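PDB 6CW5: ribokinase from Cryptococcus neoformans var. grubii serotype A, which catalyses the ATP-dependent phosphorylation of D-ribose to D-ribose 5-phosphate, probably with the help of a divalent cation such as magnesium. Local coordinates for the interface of chains A and B. Residues are numbered along the deposited sequence; one frame, centred on the assembly and turned at random. Chains: chain A/B, Ribokinase.

The interface of chains A and B. Residues chain A 124, 147-149, 180; chain B 126-130.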
loop_
_atom_site.group_PDB
_atom_site.type_symbol
_atom_site.label_atom_id
_atom_site.label_comp_id
_atom_site.label_asym_id
_atom_site.label_seq_id
_atom_site.Cartn_x
_atom_site.Cartn_y
_atom_site.Cartn_z
ATOM N N TYR A 124 -1.782 -4.754 -10.275
ATOM C CA TYR A 124 -1.392 -3.530 -9.577
ATOM C C TYR A 124 -2.520 -2.510 -9.509
ATOM O O TYR A 124 -2.277 -1.338 -9.189
ATOM C CB TYR A 124 -0.144 -2.902 -10.223
ATOM C CG TYR A 124 1.143 -3.337 -9.559
ATOM C CD1 TYR A 124 1.448 -4.681 -9.397
ATOM C CD2 TYR A 124 2.045 -2.392 -9.074
ATOM C CE1 TYR A 124 2.627 -5.071 -8.773
ATOM C CE2 TYR A 124 3.228 -2.766 -8.463
ATOM C CZ TYR A 124 3.514 -4.102 -8.320
ATOM O OH TYR A 124 4.682 -4.479 -7.686
ATOM N N VAL A 147 1.830 -8.185 -6.404
ATOM C CA VAL A 147 0.917 -7.049 -6.302
ATOM C C VAL A 147 1.693 -5.919 -5.640
ATOM O O VAL A 147 2.853 -6.150 -5.236
ATOM C CB VAL A 147 -0.364 -7.435 -5.534
ATOM C CG1 VAL A 147 -0.980 -8.662 -6.206
ATOM C CG2 VAL A 147 -0.060 -7.720 -4.034
ATOM N N PRO A 148 1.135 -4.695 -5.509
ATOM C CA PRO A 148 1.944 -3.588 -4.985
ATOM C C PRO A 148 2.406 -3.924 -3.588
ATOM O O PRO A 148 1.620 -4.407 -2.770
ATOM C CB PRO A 148 0.972 -2.394 -4.956
ATOM C CG PRO A 148 -0.012 -2.717 -6.073
ATOM C CD PRO A 148 -0.190 -4.217 -5.977
ATOM N N LEU A 149 3.689 -3.658 -3.312
ATOM C CA LEU A 149 4.225 -4.082 -2.017
ATOM C C LEU A 149 3.481 -3.416 -0.869
ATOM O O LEU A 149 3.284 -4.024 0.187
ATOM C CB LEU A 149 5.716 -3.772 -1.923
ATOM C CG LEU A 149 6.412 -4.156 -0.591
ATOM C CD1 LEU A 149 6.253 -5.650 -0.300
ATOM C CD2 LEU A 149 7.926 -3.732 -0.650
ATOM N N GLN A 180 13.991 -3.062 0.663
ATOM C CA GLN A 180 12.660 -3.514 1.053
ATOM C C GLN A 180 12.734 -4.698 2.009
ATOM O O GLN A 180 11.964 -4.773 2.966
ATOM C CB GLN A 180 11.862 -3.893 -0.190
ATOM C CG GLN A 180 11.440 -2.677 -0.994
ATOM C CD GLN A 180 10.911 -3.040 -2.366
ATOM O OE1 GLN A 180 11.017 -4.194 -2.826
ATOM N NE2 GLN A 180 10.311 -2.055 -3.028
ATOM N N LEU B 126 0.249 2.870 -9.109
ATOM C CA LEU B 126 1.476 2.461 -8.470
ATOM C C LEU B 126 2.303 1.743 -9.525
ATOM O O LEU B 126 1.798 0.824 -10.201
ATOM C CB LEU B 126 1.196 1.540 -7.275
ATOM C CG LEU B 126 0.525 2.265 -6.116
ATOM C CD1 LEU B 126 0.179 1.271 -5.018
ATOM C CD2 LEU B 126 1.445 3.329 -5.599
ATOM N N PRO B 127 3.559 2.120 -9.714
ATOM C CA PRO B 127 4.360 1.485 -10.764
ATOM C C PRO B 127 4.801 0.089 -10.374
ATOM O O PRO B 127 5.053 -0.200 -9.201
ATOM C CB PRO B 127 5.576 2.416 -10.893
ATOM C CG PRO B 127 5.714 3.021 -9.518
ATOM C CD PRO B 127 4.267 3.239 -9.067
ATOM N N SER B 128 4.906 -0.791 -11.406
ATOM C CA SER B 128 5.455 -2.126 -11.234
ATOM C C SER B 128 6.839 -2.207 -11.877
ATOM O O SER B 128 7.046 -1.625 -12.942
ATOM C CB SER B 128 4.522 -3.167 -11.877
ATOM O OG SER B 128 5.137 -4.452 -11.914
ATOM N N PRO B 129 7.819 -2.883 -11.253
ATOM C CA PRO B 129 7.745 -3.427 -9.883
ATOM C C PRO B 129 7.763 -2.318 -8.885
ATOM O O PRO B 129 8.074 -1.184 -9.251
ATOM C CB PRO B 129 9.014 -4.259 -9.771
ATOM C CG PRO B 129 9.962 -3.511 -10.609
ATOM C CD PRO B 129 9.161 -3.058 -11.816
ATOM N N THR B 130 7.387 -2.617 -7.647
ATOM C CA THR B 130 7.400 -1.598 -6.619
ATOM C C THR B 130 8.850 -1.250 -6.322
ATOM O O THR B 130 9.624 -2.137 -5.945
ATOM C CB THR B 130 6.722 -2.102 -5.356
ATOM O OG1 THR B 130 5.375 -2.461 -5.670
ATOM C CG2 THR B 130 6.707 -0.981 -4.295
HETATM O O HOH W 1 5.754 -5.455 -5.118
HETATM O O HOH W 2 7.756 -5.392 -6.915
HETATM O O HOH W 3 -1.563 0.941 -10.494
#
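The loop B:Leu126 to B:Thr130, kinked by a cis peptide bond before B:Pro129, curls around the ring of A:Tyr124, which ends the 3-10 helix 121-124, and reaches the start of helix 149-161. CB of B:Ser128 lies over the centre of one ring face, 3.7 Å from the centroid, a CH-pi contact; the backbone N of A:Pro148, from the ring's own chain, covers the opposite face toward the rim. The ring is thus held between A:Pro148 of its own subunit and B:Ser128 of the partner, and its phenol oxygen OH hydrogen-bonds OG1 of B:Thr130 at 2.9 Å. That threonine hydroxyl, anti to its own carbonyl carbon (chi1 -59°), also accepts a nearly straight bond from the backbone N of A:Leu149 at 3.1 Å (168° at the hydrogen). Receiving this N-H, OG1 meets the N-terminal end of helix 149-161, in the manner of an N-cap supplied by the partner subunit, and would be expected to donate to the phenol or to water. The same rotamer turns the methyl CG2 toward CB of A:Leu149, 3.8 Å away. Beyond it, the extended side chain of A:Gln180 brings its amide NE2 to the carbonyl O of B:Thr130 at 3.0 Å; the donor stands well above the carbonyl plane, although the oxygen lies close to the glutamine's amide plane. Water 1 joins the phenol OH, OG1 of B:Thr130 and the carbonyl O of A:Val147, while water 3 links the carbonyl O of A:Tyr124 to N of B:Leu126. CD1 of B:Leu126 also packs on CB of A:Pro148 at 3.8 Å, the side chains crossing at about a right angle. Repeated about the two-fold axis, this patch helps hold the ribokinase homodimer together; its centre lies about 18 Å from A:Asp281, the predicted catalytic base.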